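Local structure of adenylate isopentenyltransferase (Humulus lupulus, 3A8T) at residues F204-H218 and L228-E242. The protein catalyses the transfer of an isopentenyl group from dimethylallyl diphosphate to ATP, ADP or AMP, a step in cytokinin biosynthesis. Sequence-based numbering, arbitrary orientation.
Sequences FDELAEFYSPEDEDH and LRKAIGVPEFDRYFE. With ATP (adenosine-5'-triphosphate), chain B.
The guanidinium of Arg229 carries Asp215 OD2 over one face, 3.2 Å from NH1, while Asp217 lies along its edge. Both Asp217 oxygens are gripped side-on through their syn lone pairs: Arg229 NE reaches OD2 at 2.6 Å and NH2 reaches OD1 at 2.6 Å, each oxygen near the guanidinium plane. No N-H points at Asp215, whose attraction is one of charge alone. The bend at chi3 (53°) turns the head of Arg229 back toward Asp238, whose OD2 makes a weak bond to NH2 and a second salt bridge to Arg225; the two arginines probably offset the closeness of Asp217 and Asp238. On the Tyr211 ring, Phe241 CB sits over one face, a CH-pi contact 3.9 Å from the centroid, and Asp238 OD1 comes in at the edge. Helices 204-210 and 234-242, both within the IPP transferase family region, cross here at -72°, their axes 10.4 Å apart. Between them lies an aromatic cluster: Phe204, its CG anti to the backbone N, turns its edge to the face of Phe237 in an offset edge-to-face pair, planes at 70°. Phe241 CZ rests on Ala208 CA at 3.4 Å. Leu207 splits its branches, CD1 against Phe237 CD2 and CD2 against Val234 CG2. Helix 257-289 backs Phe237 through Ile271. Just before helix 234-242, Lys230 O accepts a hydrogen bond from the ribose O2' of ATP and Ile232 N donates to adenine N3.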
loop_
_atom_site.group_PDB
_atom_site.type_symbol
_atom_site.label_atom_id
_atom_site.label_comp_id
_atom_site.label_asym_id
_atom_site.label_seq_id
_atom_site.Cartn_x
_atom_site.Cartn_y
_atom_site.Cartn_z
ATOM N N PHE A 204 11.541 0.045 -13.453
ATOM C CA PHE A 204 11.466 -0.361 -14.839
ATOM C C PHE A 204 12.206 -1.676 -15.127
ATOM O O PHE A 204 11.702 -2.552 -15.806
ATOM C CB PHE A 204 11.969 0.788 -15.729
ATOM C CG PHE A 204 12.152 0.411 -17.184
ATOM C CD1 PHE A 204 11.051 0.325 -18.049
ATOM C CD2 PHE A 204 13.428 0.090 -17.673
ATOM C CE1 PHE A 204 11.190 -0.082 -19.400
ATOM C CE2 PHE A 204 13.618 -0.336 -19.054
ATOM C CZ PHE A 204 12.506 -0.420 -19.908
ATOM N N ASP A 205 13.399 -1.824 -14.593
ATOM C CA ASP A 205 14.153 -3.040 -14.776
ATOM C C ASP A 205 13.490 -4.166 -14.048
ATOM O O ASP A 205 13.556 -5.272 -14.451
ATOM C CB ASP A 205 15.535 -2.817 -14.232
ATOM C CG ASP A 205 16.210 -1.682 -14.944
ATOM O OD1 ASP A 205 16.560 -1.845 -16.138
ATOM O OD2 ASP A 205 16.363 -0.609 -14.332
ATOM N N GLU A 206 12.835 -3.861 -12.957
ATOM C CA GLU A 206 12.140 -4.875 -12.167
ATOM C C GLU A 206 10.989 -5.415 -13.017
ATOM O O GLU A 206 10.765 -6.620 -13.115
ATOM C CB GLU A 206 11.594 -4.214 -10.890
ATOM C CG GLU A 206 10.940 -5.143 -9.908
ATOM C CD GLU A 206 10.327 -4.414 -8.709
ATOM O OE1 GLU A 206 9.291 -3.728 -8.883
ATOM O OE2 GLU A 206 10.893 -4.533 -7.597
ATOM N N LEU A 207 10.271 -4.498 -13.658
ATOM C CA LEU A 207 9.136 -4.874 -14.469
ATOM C C LEU A 207 9.599 -5.549 -15.757
ATOM O O LEU A 207 8.922 -6.441 -16.263
ATOM C CB LEU A 207 8.278 -3.621 -14.749
ATOM C CG LEU A 207 7.557 -2.892 -13.593
ATOM C CD1 LEU A 207 7.154 -1.574 -14.052
ATOM C CD2 LEU A 207 6.288 -3.643 -13.107
ATOM N N ALA A 208 10.738 -5.134 -16.307
ATOM C CA ALA A 208 11.234 -5.775 -17.526
ATOM C C ALA A 208 11.582 -7.224 -17.221
ATOM O O ALA A 208 11.399 -8.087 -18.060
ATOM C CB ALA A 208 12.492 -5.037 -18.093
ATOM N N GLU A 209 12.075 -7.489 -16.018
ATOM C CA GLU A 209 12.462 -8.848 -15.626
ATOM C C GLU A 209 11.223 -9.675 -15.272
ATOM O O GLU A 209 11.199 -10.897 -15.447
ATOM C CB GLU A 209 13.441 -8.797 -14.445
ATOM C CG GLU A 209 13.818 -10.158 -13.868
ATOM C CD GLU A 209 14.721 -11.006 -14.812
ATOM O OE1 GLU A 209 15.620 -10.433 -15.490
ATOM O OE2 GLU A 209 14.543 -12.254 -14.868
ATOM N N PHE A 210 10.183 -8.996 -14.805
ATOM C CA PHE A 210 8.927 -9.654 -14.440
ATOM C C PHE A 210 8.143 -10.057 -15.713
ATOM O O PHE A 210 7.386 -11.056 -15.755
ATOM C CB PHE A 210 8.089 -8.681 -13.640
ATOM C CG PHE A 210 6.887 -9.294 -13.013
ATOM C CD1 PHE A 210 7.023 -10.271 -11.991
ATOM C CD2 PHE A 210 5.617 -8.903 -13.403
ATOM C CE1 PHE A 210 5.897 -10.834 -11.381
ATOM C CE2 PHE A 210 4.480 -9.464 -12.799
ATOM C CZ PHE A 210 4.605 -10.416 -11.803
ATOM N N TYR A 211 8.376 -9.264 -16.757
ATOM C CA TYR A 211 7.731 -9.437 -18.035
ATOM C C TYR A 211 7.933 -10.813 -18.617
ATOM O O TYR A 211 9.017 -11.370 -18.563
ATOM C CB TYR A 211 8.238 -8.378 -19.011
ATOM C CG TYR A 211 7.470 -8.357 -20.302
ATOM C CD1 TYR A 211 6.206 -7.757 -20.392
ATOM C CD2 TYR A 211 7.975 -9.009 -21.426
ATOM C CE1 TYR A 211 5.473 -7.805 -21.571
ATOM C CE2 TYR A 211 7.263 -9.067 -22.589
ATOM C CZ TYR A 211 6.033 -8.469 -22.666
ATOM O OH TYR A 211 5.415 -8.521 -23.865
ATOM N N SER A 212 6.875 -11.330 -19.219
ATOM C CA SER A 212 6.886 -12.661 -19.813
ATOM C C SER A 212 5.873 -12.825 -20.945
ATOM O O SER A 212 4.673 -12.682 -20.738
ATOM C CB SER A 212 6.599 -13.676 -18.713
ATOM O OG SER A 212 6.157 -14.888 -19.239
ATOM N N PRO A 213 6.343 -13.128 -22.161
ATOM C CA PRO A 213 5.398 -13.294 -23.263
ATOM C C PRO A 213 4.424 -14.471 -23.097
ATOM O O PRO A 213 3.537 -14.613 -23.896
ATOM C CB PRO A 213 6.297 -13.436 -24.466
ATOM C CG PRO A 213 7.532 -12.606 -24.080
ATOM C CD PRO A 213 7.731 -13.102 -22.662
ATOM N N GLU A 214 4.583 -15.330 -22.081
ATOM C CA GLU A 214 3.586 -16.380 -21.894
ATOM C C GLU A 214 2.383 -15.813 -21.112
ATOM O O GLU A 214 1.439 -16.529 -20.804
ATOM C CB GLU A 214 4.119 -17.626 -21.156
ATOM C CG GLU A 214 2.936 -18.620 -20.872
ATOM C CD GLU A 214 3.279 -20.122 -20.738
ATOM O OE1 GLU A 214 4.254 -20.456 -20.017
ATOM O OE2 GLU A 214 2.533 -20.956 -21.334
ATOM N N ASP A 215 2.409 -14.534 -20.757
ATOM C CA ASP A 215 1.255 -13.959 -20.066
ATOM C C ASP A 215 0.177 -13.556 -21.058
ATOM O O ASP A 215 0.434 -12.918 -22.062
ATOM C CB ASP A 215 1.649 -12.761 -19.191
ATOM C CG ASP A 215 2.283 -13.196 -17.885
ATOM O OD1 ASP A 215 1.747 -14.146 -17.255
ATOM O OD2 ASP A 215 3.309 -12.598 -17.497
ATOM N N GLU A 216 -1.048 -13.914 -20.742
ATOM C CA GLU A 216 -2.142 -13.645 -21.643
ATOM C C GLU A 216 -2.948 -12.387 -21.346
ATOM O O GLU A 216 -3.976 -12.170 -21.987
ATOM C CB GLU A 216 -3.065 -14.884 -21.650
ATOM C CG GLU A 216 -2.295 -16.206 -21.971
ATOM C CD GLU A 216 -3.132 -17.489 -21.843
ATOM O OE1 GLU A 216 -2.527 -18.591 -21.943
ATOM O OE2 GLU A 216 -4.376 -17.401 -21.655
ATOM N N ASP A 217 -2.491 -11.564 -20.404
ATOM C CA ASP A 217 -3.249 -10.361 -20.022
ATOM C C ASP A 217 -2.652 -9.005 -20.421
ATOM O O ASP A 217 -3.084 -7.998 -19.850
ATOM C CB ASP A 217 -3.438 -10.304 -18.497
ATOM C CG ASP A 217 -2.080 -10.302 -17.731
ATOM O OD1 ASP A 217 -1.056 -9.909 -18.324
ATOM O OD2 ASP A 217 -2.016 -10.699 -16.550
ATOM N N HIS A 218 -1.685 -8.991 -21.345
ATOM C CA HIS A 218 -0.972 -7.765 -21.723
ATOM C C HIS A 218 -1.804 -6.614 -22.215
ATOM O O HIS A 218 -1.419 -5.443 -22.046
ATOM C CB HIS A 218 0.144 -8.058 -22.741
ATOM C CG HIS A 218 1.254 -8.906 -22.190
ATOM N ND1 HIS A 218 1.980 -9.777 -22.976
ATOM C CD2 HIS A 218 1.745 -9.032 -20.936
ATOM C CE1 HIS A 218 2.863 -10.412 -22.230
ATOM N NE2 HIS A 218 2.742 -9.979 -20.987
ATOM N N LEU A 228 -1.013 -10.395 -8.272
ATOM C CA LEU A 228 0.101 -9.449 -8.393
ATOM C C LEU A 228 0.136 -8.758 -9.768
ATOM O O LEU A 228 0.650 -7.668 -9.900
ATOM C CB LEU A 228 1.443 -10.145 -8.142
ATOM C CG LEU A 228 2.645 -9.186 -8.123
ATOM C CD1 LEU A 228 2.408 -8.175 -7.061
ATOM C CD2 LEU A 228 3.945 -9.873 -7.839
ATOM N N ARG A 229 -0.431 -9.387 -10.792
ATOM C CA ARG A 229 -0.401 -8.761 -12.098
ATOM C C ARG A 229 -1.364 -7.554 -12.189
ATOM O O ARG A 229 -1.380 -6.853 -13.178
ATOM C CB ARG A 229 -0.640 -9.817 -13.197
ATOM C CG ARG A 229 0.498 -10.787 -13.274
ATOM C CD ARG A 229 0.519 -11.615 -14.554
ATOM N NE ARG A 229 0.468 -10.783 -15.745
ATOM C CZ ARG A 229 1.484 -10.064 -16.236
ATOM N NH1 ARG A 229 2.693 -10.070 -15.663
ATOM N NH2 ARG A 229 1.255 -9.241 -17.249
ATOM N N LYS A 230 -2.156 -7.333 -11.140
ATOM C CA LYS A 230 -3.036 -6.171 -11.048
ATOM C C LYS A 230 -2.299 -4.891 -10.574
ATOM O O LYS A 230 -2.808 -3.803 -10.787
ATOM C CB LYS A 230 -4.155 -6.394 -10.032
ATOM C CG LYS A 230 -5.107 -7.507 -10.379
ATOM C CD LYS A 230 -6.142 -7.637 -9.283
ATOM C CE LYS A 230 -7.384 -6.879 -9.660
ATOM N NZ LYS A 230 -8.324 -6.818 -8.503
ATOM N N ALA A 231 -1.140 -5.033 -9.928
ATOM C CA ALA A 231 -0.350 -3.930 -9.372
ATOM C C ALA A 231 -0.200 -2.765 -10.310
ATOM O O ALA A 231 0.078 -2.985 -11.477
ATOM C CB ALA A 231 1.020 -4.459 -8.974
ATOM N N ILE A 232 -0.391 -1.523 -9.841
ATOM C CA ILE A 232 -0.240 -0.386 -10.769
ATOM C C ILE A 232 1.222 -0.403 -11.252
ATOM O O ILE A 232 2.151 -0.561 -10.452
ATOM C CB ILE A 232 -0.520 1.021 -10.134
ATOM C CG1 ILE A 232 -1.923 1.121 -9.552
ATOM C CG2 ILE A 232 -0.411 2.073 -11.193
ATOM C CD1 ILE A 232 -2.940 0.861 -10.484
ATOM N N GLY A 233 1.408 -0.271 -12.567
ATOM C CA GLY A 233 2.745 -0.323 -13.141
ATOM C C GLY A 233 2.883 -1.514 -14.055
ATOM O O GLY A 233 3.481 -1.452 -15.148
ATOM N N VAL A 234 2.274 -2.623 -13.665
ATOM C CA VAL A 234 2.436 -3.765 -14.539
ATOM C C VAL A 234 1.728 -3.667 -15.883
ATOM O O VAL A 234 2.312 -3.922 -16.897
ATOM C CB VAL A 234 1.970 -5.050 -13.896
ATOM C CG1 VAL A 234 2.269 -6.169 -14.826
ATOM C CG2 VAL A 234 2.634 -5.248 -12.533
ATOM N N PRO A 235 0.431 -3.346 -15.876
ATOM C CA PRO A 235 -0.341 -3.232 -17.137
ATOM C C PRO A 235 0.186 -2.103 -18.020
ATOM O O PRO A 235 0.261 -2.269 -19.242
ATOM C CB PRO A 235 -1.789 -2.961 -16.676
ATOM C CG PRO A 235 -1.763 -3.100 -15.086
ATOM C CD PRO A 235 -0.319 -2.827 -14.709
ATOM N N GLU A 236 0.609 -1.000 -17.374
ATOM C CA GLU A 236 1.124 0.195 -18.059
ATOM C C GLU A 236 2.398 -0.136 -18.814
ATOM O O GLU A 236 2.510 0.165 -20.014
ATOM C CB GLU A 236 1.363 1.369 -17.086
ATOM C CG GLU A 236 0.146 1.861 -16.348
ATOM C CD GLU A 236 -0.210 1.026 -15.106
ATOM O OE1 GLU A 236 0.274 -0.132 -14.916
ATOM O OE2 GLU A 236 -0.988 1.545 -14.287
ATOM N N PHE A 237 3.352 -0.768 -18.139
ATOM C CA PHE A 237 4.553 -1.116 -18.869
ATOM C C PHE A 237 4.389 -2.238 -19.841
ATOM O O PHE A 237 5.135 -2.298 -20.803
ATOM C CB PHE A 237 5.758 -1.304 -17.934
ATOM C CG PHE A 237 6.527 -0.005 -17.742
ATOM C CD1 PHE A 237 7.209 0.583 -18.837
ATOM C CD2 PHE A 237 6.434 0.735 -16.538
ATOM C CE1 PHE A 237 7.763 1.877 -18.735
ATOM C CE2 PHE A 237 6.984 2.016 -16.434
ATOM C CZ PHE A 237 7.645 2.591 -17.530
ATOM N N ASP A 238 3.427 -3.134 -19.618
ATOM C CA ASP A 238 3.180 -4.222 -20.597
ATOM C C ASP A 238 2.832 -3.569 -21.957
ATOM O O ASP A 238 3.236 -4.035 -23.034
ATOM C CB ASP A 238 2.032 -5.151 -20.159
ATOM C CG ASP A 238 2.441 -6.111 -19.034
ATOM O OD1 ASP A 238 3.661 -6.236 -18.756
ATOM O OD2 ASP A 238 1.555 -6.750 -18.415
ATOM N N ARG A 239 2.107 -2.466 -21.912
ATOM C CA ARG A 239 1.751 -1.785 -23.138
ATOM C C ARG A 239 3.047 -1.311 -23.817
ATOM O O ARG A 239 3.215 -1.454 -25.007
ATOM C CB ARG A 239 0.841 -0.634 -22.789
ATOM C CG ARG A 239 0.306 0.173 -23.933
ATOM C CD ARG A 239 -1.070 0.720 -23.541
ATOM N NE ARG A 239 -1.520 1.600 -24.591
ATOM C CZ ARG A 239 -1.910 1.165 -25.775
ATOM N NH1 ARG A 239 -1.937 -0.135 -26.046
ATOM N NH2 ARG A 239 -2.191 2.029 -26.719
ATOM N N TYR A 240 3.976 -0.778 -23.038
ATOM C CA TYR A 240 5.261 -0.339 -23.562
ATOM C C TYR A 240 6.092 -1.521 -24.062
ATOM O O TYR A 240 6.581 -1.496 -25.159
ATOM C CB TYR A 240 6.033 0.392 -22.485
ATOM C CG TYR A 240 7.421 0.722 -22.877
ATOM C CD1 TYR A 240 7.714 1.888 -23.580
ATOM C CD2 TYR A 240 8.467 -0.115 -22.540
ATOM C CE1 TYR A 240 9.006 2.217 -23.930
ATOM C CE2 TYR A 240 9.775 0.213 -22.890
ATOM C CZ TYR A 240 10.036 1.380 -23.580
ATOM O OH TYR A 240 11.338 1.700 -23.877
ATOM N N PHE A 241 6.246 -2.568 -23.261
ATOM C CA PHE A 241 7.036 -3.710 -23.703
ATOM C C PHE A 241 6.380 -4.383 -24.937
ATOM O O PHE A 241 7.014 -5.092 -25.691
ATOM C CB PHE A 241 7.177 -4.743 -22.562
ATOM C CG PHE A 241 7.894 -4.236 -21.352
ATOM C CD1 PHE A 241 9.148 -3.649 -21.448
ATOM C CD2 PHE A 241 7.336 -4.381 -20.073
ATOM C CE1 PHE A 241 9.837 -3.222 -20.292
ATOM C CE2 PHE A 241 8.060 -3.937 -18.912
ATOM C CZ PHE A 241 9.282 -3.374 -19.035
ATOM N N GLU A 242 5.090 -4.180 -25.119
ATOM C CA GLU A 242 4.408 -4.755 -26.265
ATOM C C GLU A 242 5.176 -4.380 -27.502
ATOM O O GLU A 242 5.512 -5.212 -28.346
ATOM C CB GLU A 242 2.985 -4.201 -26.389
ATOM C CG GLU A 242 2.174 -5.038 -27.321
ATOM C CD GLU A 242 2.366 -6.505 -26.996
ATOM O OE1 GLU A 242 2.599 -7.312 -27.918
ATOM O OE2 GLU A 242 2.290 -6.843 -25.800
HETATM P PG ATP B . -10.891 -3.277 -5.225
HETATM O O1G ATP B . -11.578 -4.424 -4.552
HETATM O O2G ATP B . -10.089 -3.874 -6.513
HETATM O O3G ATP B . -11.971 -2.200 -5.751
HETATM P PB ATP B . -9.601 -3.133 -2.795
HETATM O O1B ATP B . -10.444 -2.595 -1.771
HETATM O O2B ATP B . -9.869 -4.659 -2.894
HETATM O O3B ATP B . -9.875 -2.436 -4.206
HETATM P PA ATP B . -7.159 -1.735 -2.995
HETATM O O1A ATP B . -7.848 -0.463 -3.151
HETATM O O2A ATP B . -5.916 -1.466 -1.986
HETATM O O3A ATP B . -8.059 -2.941 -2.317
HETATM O "O5'" ATP B . -6.445 -2.233 -4.368
HETATM C "C5'" ATP B . -7.232 -2.046 -5.512
HETATM C "C4'" ATP B . -6.281 -2.027 -6.693
HETATM O "O4'" ATP B . -5.344 -0.957 -6.512
HETATM C "C3'" ATP B . -5.400 -3.292 -6.838
HETATM O "O3'" ATP B . -6.073 -4.295 -7.593
HETATM C "C2'" ATP B . -4.144 -2.738 -7.531
HETATM O "O2'" ATP B . -4.326 -2.709 -8.904
HETATM C "C1'" ATP B . -3.993 -1.335 -6.990
HETATM N N9 ATP B . -3.011 -1.307 -5.871
HETATM C C8 ATP B . -3.300 -1.362 -4.508
HETATM N N7 ATP B . -2.191 -1.421 -3.800
HETATM C C5 ATP B . -1.120 -1.404 -4.643
HETATM C C6 ATP B . 0.324 -1.453 -4.507
HETATM N N6 ATP B . 0.946 -1.545 -3.287
HETATM N N1 ATP B . 1.067 -1.411 -5.633
HETATM C C2 ATP B . 0.509 -1.324 -6.832
HETATM N N3 ATP B . -0.813 -1.281 -7.013
HETATM C C4 ATP B . -1.652 -1.319 -5.990
HETATM O O HOH W 1 1.654 -10.052 -25.847
#